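Lipoprotein (Colwellia psychrerythraea, PDB 3O0Y) is of unknown function but, as a putative lipoprotein of the DUF885 family in the metallopeptidase-like Peptidase_MA clan, probably sits at a membrane or binds lipid. Local coordinates at residues A[472-483]-A[556-567]. Sequence-based numbering, arbitrary orientation.
Sequences GWALYSEQVAYE and YKLGMLKILSLR. With SO4 (sulfate ion), chain D.
Gly472 and Gly559 bring two helices into direct backbone contact, a worked example of how paired glycines permit close helix crossing. Their CA atoms lie 3.9 Å apart. The axes of the two short segments approach to 7.4 Å, crossing at -62°. With no side chain on Gly472, its CA lies directly against Met560 N and makes a CA-H...O contact with Tyr556 O. Beside this tight point Met560 enters a hole formed by Gly472, Leu475, Tyr476 and Gln479, its SD 3.6 Å from Leu475 CG. Tyr476 is the reciprocal knob: with CG anti to the backbone N (chi1 167°), its ring reaches the other helix, where Ile563 CG2 makes a CH-pi contact over one face while Val480 CG2 covers the opposite face and Leu564 CD2 meets the edge. Farther along, where the axes draw apart, the contact passes to longer polar side chains and reaches the surface at Glu483. Arg567 grips Glu483 end-on, NH1 to OE1 at 2.8 Å and NH2 to OE2 at 2.9 Å, the two planes nearly coplanar; NH1 also donates to Tyr476 OH, which lies out of the guanidinium plane, by a bent bond (140°). Gln479 NE2 donates to Glu483 OE2. A leucine replacing Arg567 would probably leave the Glu483 carboxylate without its charged mate. Helix 580-588 packs against Trp473, Tyr476 and Arg567, with His584 bonded to Tyr476 OH, while helix 491-515 touches Leu475 and Tyr556 through Arg504.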
loop_
_atom_site.group_PDB
_atom_site.type_symbol
_atom_site.label_atom_id
_atom_site.label_comp_id
_atom_site.label_asym_id
_atom_site.label_seq_id
_atom_site.Cartn_x
_atom_site.Cartn_y
_atom_site.Cartn_z
ATOM N N GLY A 472 8.635 0.321 -6.440
ATOM C CA GLY A 472 9.586 0.268 -7.482
ATOM C C GLY A 472 10.020 -1.162 -7.780
ATOM O O GLY A 472 10.158 -1.545 -8.966
ATOM N N TRP A 473 10.158 -1.979 -6.733
ATOM C CA TRP A 473 10.509 -3.393 -6.928
ATOM C C TRP A 473 9.426 -4.090 -7.773
ATOM O O TRP A 473 9.743 -4.843 -8.692
ATOM C CB TRP A 473 10.660 -4.129 -5.569
ATOM C CG TRP A 473 10.737 -5.650 -5.856
ATOM C CD1 TRP A 473 9.721 -6.514 -5.839
ATOM C CD2 TRP A 473 11.829 -6.314 -6.519
ATOM N NE1 TRP A 473 10.117 -7.711 -6.383
ATOM C CE2 TRP A 473 11.413 -7.609 -6.785
ATOM C CE3 TRP A 473 13.124 -5.958 -6.802
ATOM C CZ2 TRP A 473 12.246 -8.528 -7.420
ATOM C CZ3 TRP A 473 13.949 -6.857 -7.442
ATOM C CH2 TRP A 473 13.525 -8.134 -7.672
ATOM N N ALA A 474 8.165 -3.886 -7.417
ATOM C CA ALA A 474 7.094 -4.642 -8.084
ATOM C C ALA A 474 7.008 -4.228 -9.552
ATOM O O ALA A 474 6.853 -5.065 -10.419
ATOM C CB ALA A 474 5.744 -4.466 -7.375
ATOM N N LEU A 475 7.172 -2.929 -9.847
ATOM C CA LEU A 475 7.203 -2.492 -11.250
ATOM C C LEU A 475 8.421 -3.025 -12.009
ATOM O O LEU A 475 8.299 -3.493 -13.178
ATOM C CB LEU A 475 7.100 -0.935 -11.290
ATOM C CG LEU A 475 6.843 -0.253 -12.611
ATOM C CD1 LEU A 475 5.536 -0.810 -13.267
ATOM C CD2 LEU A 475 6.858 1.290 -12.411
ATOM N N TYR A 476 9.607 -3.056 -11.347
ATOM C CA TYR A 476 10.792 -3.708 -11.912
ATOM C C TYR A 476 10.526 -5.175 -12.215
ATOM O O TYR A 476 10.930 -5.626 -13.290
ATOM C CB TYR A 476 12.003 -3.517 -10.989
ATOM C CG TYR A 476 13.168 -4.389 -11.315
ATOM C CD1 TYR A 476 14.096 -4.015 -12.265
ATOM C CD2 TYR A 476 13.388 -5.550 -10.636
ATOM C CE1 TYR A 476 15.171 -4.890 -12.612
ATOM C CE2 TYR A 476 14.449 -6.410 -10.964
ATOM C CZ TYR A 476 15.373 -6.042 -11.901
ATOM O OH TYR A 476 16.382 -6.984 -12.263
ATOM N N SER A 477 9.830 -5.901 -11.306
ATOM C CA SER A 477 9.425 -7.335 -11.414
ATOM C C SER A 477 8.671 -7.570 -12.705
ATOM O O SER A 477 8.867 -8.604 -13.375
ATOM C CB SER A 477 8.381 -7.732 -10.283
ATOM O OG SER A 477 9.263 -7.874 -9.237
ATOM N N GLU A 478 7.810 -6.640 -13.037
ATOM C CA GLU A 478 6.999 -6.740 -14.243
ATOM C C GLU A 478 7.869 -6.746 -15.508
ATOM O O GLU A 478 7.555 -7.441 -16.492
ATOM C CB GLU A 478 5.950 -5.624 -14.304
ATOM C CG GLU A 478 4.817 -5.729 -13.229
ATOM C CD GLU A 478 3.894 -4.516 -13.248
ATOM O OE1 GLU A 478 3.018 -4.415 -14.181
ATOM O OE2 GLU A 478 3.993 -3.655 -12.334
ATOM N N GLN A 479 8.943 -5.972 -15.464
ATOM C CA GLN A 479 9.895 -5.945 -16.585
ATOM C C GLN A 479 10.744 -7.179 -16.597
ATOM O O GLN A 479 10.974 -7.768 -17.643
ATOM C CB GLN A 479 10.806 -4.708 -16.585
ATOM C CG GLN A 479 11.779 -4.719 -17.747
ATOM C CD GLN A 479 12.551 -3.388 -17.785
ATOM O OE1 GLN A 479 11.924 -2.314 -17.728
ATOM N NE2 GLN A 479 13.854 -3.457 -17.929
ATOM N N VAL A 480 11.221 -7.606 -15.428
ATOM C CA VAL A 480 11.961 -8.849 -15.353
ATOM C C VAL A 480 11.130 -10.032 -15.887
ATOM O O VAL A 480 11.684 -10.919 -16.518
ATOM C CB VAL A 480 12.407 -9.188 -13.908
ATOM C CG1 VAL A 480 13.100 -10.640 -13.886
ATOM C CG2 VAL A 480 13.467 -8.205 -13.482
ATOM N N ALA A 481 9.800 -10.077 -15.618
ATOM C CA ALA A 481 8.976 -11.177 -16.128
ATOM C C ALA A 481 9.074 -11.208 -17.671
ATOM O O ALA A 481 9.156 -12.286 -18.264
ATOM C CB ALA A 481 7.537 -10.991 -15.667
ATOM N N TYR A 482 9.068 -10.043 -18.318
ATOM C CA TYR A 482 9.301 -9.955 -19.783
ATOM C C TYR A 482 10.666 -10.508 -20.181
ATOM O O TYR A 482 10.793 -11.358 -21.086
ATOM C CB TYR A 482 9.104 -8.507 -20.309
ATOM C CG TYR A 482 9.464 -8.394 -21.769
ATOM C CD1 TYR A 482 8.538 -8.708 -22.763
ATOM C CD2 TYR A 482 10.765 -8.174 -22.164
ATOM C CE1 TYR A 482 8.868 -8.724 -24.113
ATOM C CE2 TYR A 482 11.086 -8.100 -23.491
ATOM C CZ TYR A 482 10.172 -8.452 -24.483
ATOM O OH TYR A 482 10.558 -8.554 -25.806
ATOM N N GLU A 483 11.704 -10.074 -19.470
ATOM C CA GLU A 483 13.083 -10.561 -19.729
ATOM C C GLU A 483 13.293 -12.031 -19.485
ATOM O O GLU A 483 14.224 -12.570 -20.011
ATOM C CB GLU A 483 14.093 -9.742 -18.919
ATOM C CG GLU A 483 14.134 -8.262 -19.273
ATOM C CD GLU A 483 14.937 -7.423 -18.245
ATOM O OE1 GLU A 483 15.368 -7.943 -17.144
ATOM O OE2 GLU A 483 15.048 -6.205 -18.507
ATOM N N TYR A 556 6.556 4.422 -7.491
ATOM C CA TYR A 556 6.513 3.322 -8.467
ATOM C C TYR A 556 7.621 3.546 -9.496
ATOM O O TYR A 556 8.533 2.713 -9.659
ATOM C CB TYR A 556 5.149 3.275 -9.198
ATOM C CG TYR A 556 3.999 2.997 -8.295
ATOM C CD1 TYR A 556 3.522 1.703 -8.146
ATOM C CD2 TYR A 556 3.429 4.007 -7.498
ATOM C CE1 TYR A 556 2.571 1.429 -7.247
ATOM C CE2 TYR A 556 2.441 3.716 -6.617
ATOM C CZ TYR A 556 2.050 2.431 -6.434
ATOM O OH TYR A 556 1.056 2.143 -5.537
ATOM N N LYS A 557 7.542 4.639 -10.247
ATOM C CA LYS A 557 8.554 4.885 -11.262
ATOM C C LYS A 557 9.889 5.317 -10.648
ATOM O O LYS A 557 10.920 4.995 -11.194
ATOM C CB LYS A 557 8.079 5.863 -12.337
ATOM C CG LYS A 557 7.532 5.158 -13.519
ATOM C CD LYS A 557 8.736 4.642 -14.342
ATOM C CE LYS A 557 8.368 3.701 -15.427
ATOM N NZ LYS A 557 9.593 3.280 -16.296
ATOM N N LEU A 558 9.920 6.194 -9.647
ATOM C CA LEU A 558 11.237 6.636 -9.147
ATOM C C LEU A 558 12.038 5.420 -8.597
ATOM O O LEU A 558 13.241 5.289 -8.820
ATOM C CB LEU A 558 11.087 7.737 -8.125
ATOM C CG LEU A 558 10.532 9.027 -8.684
ATOM C CD1 LEU A 558 10.379 10.076 -7.565
ATOM C CD2 LEU A 558 11.336 9.519 -9.884
ATOM N N GLY A 559 11.354 4.494 -7.913
ATOM C CA GLY A 559 12.006 3.363 -7.401
ATOM C C GLY A 559 12.448 2.431 -8.532
ATOM O O GLY A 559 13.565 1.912 -8.486
ATOM N N MET A 560 11.595 2.188 -9.525
ATOM C CA MET A 560 11.930 1.337 -10.633
ATOM C C MET A 560 13.158 1.873 -11.404
ATOM O O MET A 560 14.088 1.100 -11.720
ATOM C CB MET A 560 10.714 1.095 -11.556
ATOM C CG MET A 560 10.988 0.096 -12.683
ATOM S SD MET A 560 9.924 0.451 -14.247
ATOM C CE MET A 560 10.318 -1.044 -15.245
ATOM N N LEU A 561 13.161 3.190 -11.638
ATOM C CA LEU A 561 14.265 3.812 -12.387
ATOM C C LEU A 561 15.581 3.653 -11.637
ATOM O O LEU A 561 16.612 3.416 -12.239
ATOM C CB LEU A 561 13.919 5.276 -12.633
ATOM C CG LEU A 561 12.866 5.487 -13.708
ATOM C CD1 LEU A 561 12.365 6.941 -13.637
ATOM C CD2 LEU A 561 13.378 5.221 -15.135
ATOM N N LYS A 562 15.531 3.732 -10.321
ATOM C CA LYS A 562 16.750 3.641 -9.508
ATOM C C LYS A 562 17.255 2.219 -9.496
ATOM O O LYS A 562 18.449 2.030 -9.655
ATOM C CB LYS A 562 16.512 4.104 -8.091
ATOM C CG LYS A 562 17.760 4.093 -7.191
ATOM C CD LYS A 562 18.891 4.936 -7.774
ATOM C CE LYS A 562 20.147 4.913 -6.844
ATOM N NZ LYS A 562 21.276 5.742 -7.324
ATOM N N ILE A 563 16.355 1.242 -9.323
ATOM C CA ILE A 563 16.743 -0.179 -9.413
ATOM C C ILE A 563 17.397 -0.476 -10.745
ATOM O O ILE A 563 18.456 -1.083 -10.792
ATOM C CB ILE A 563 15.544 -1.184 -9.115
ATOM C CG1 ILE A 563 15.091 -0.971 -7.660
ATOM C CG2 ILE A 563 16.042 -2.642 -9.489
ATOM C CD1 ILE A 563 13.681 -1.603 -7.340
ATOM N N LEU A 564 16.799 -0.037 -11.849
ATOM C CA LEU A 564 17.371 -0.228 -13.152
ATOM C C LEU A 564 18.725 0.505 -13.361
ATOM O O LEU A 564 19.662 -0.033 -14.015
ATOM C CB LEU A 564 16.340 0.178 -14.211
ATOM C CG LEU A 564 15.200 -0.800 -14.472
ATOM C CD1 LEU A 564 14.228 -0.177 -15.479
ATOM C CD2 LEU A 564 15.804 -2.117 -15.033
ATOM N N SER A 565 18.861 1.690 -12.788
ATOM C CA SER A 565 20.114 2.436 -12.865
ATOM C C SER A 565 21.241 1.704 -12.125
ATOM O O SER A 565 22.366 1.568 -12.645
ATOM C CB SER A 565 19.909 3.803 -12.218
ATOM O OG SER A 565 21.138 4.505 -12.278
ATOM N N LEU A 566 20.909 1.142 -10.953
ATOM C CA LEU A 566 21.836 0.301 -10.243
ATOM C C LEU A 566 22.227 -0.930 -11.004
ATOM O O LEU A 566 23.402 -1.326 -10.981
ATOM C CB LEU A 566 21.339 0.006 -8.815
ATOM C CG LEU A 566 21.290 1.210 -7.833
ATOM C CD1 LEU A 566 20.446 0.701 -6.637
ATOM C CD2 LEU A 566 22.743 1.668 -7.377
ATOM N N ARG A 567 21.259 -1.562 -11.662
ATOM C CA ARG A 567 21.544 -2.754 -12.442
ATOM C C ARG A 567 22.514 -2.413 -13.569
ATOM O O ARG A 567 23.401 -3.204 -13.901
ATOM C CB ARG A 567 20.239 -3.349 -12.930
ATOM C CG ARG A 567 20.398 -4.747 -13.516
ATOM C CD ARG A 567 19.036 -5.435 -13.786
ATOM N NE ARG A 567 18.500 -4.955 -15.053
ATOM C CZ ARG A 567 17.581 -5.574 -15.779
ATOM N NH1 ARG A 567 16.961 -6.647 -15.305
ATOM N NH2 ARG A 567 17.243 -5.060 -16.966
HETATM S S SO4 D . -1.142 0.117 -7.427
HETATM O O1 SO4 D . -0.203 0.284 -8.568
HETATM O O2 SO4 D . -1.809 -1.133 -7.578
HETATM O O3 SO4 D . -0.443 0.037 -6.121
HETATM O O4 SO4 D . -1.980 1.279 -7.286
#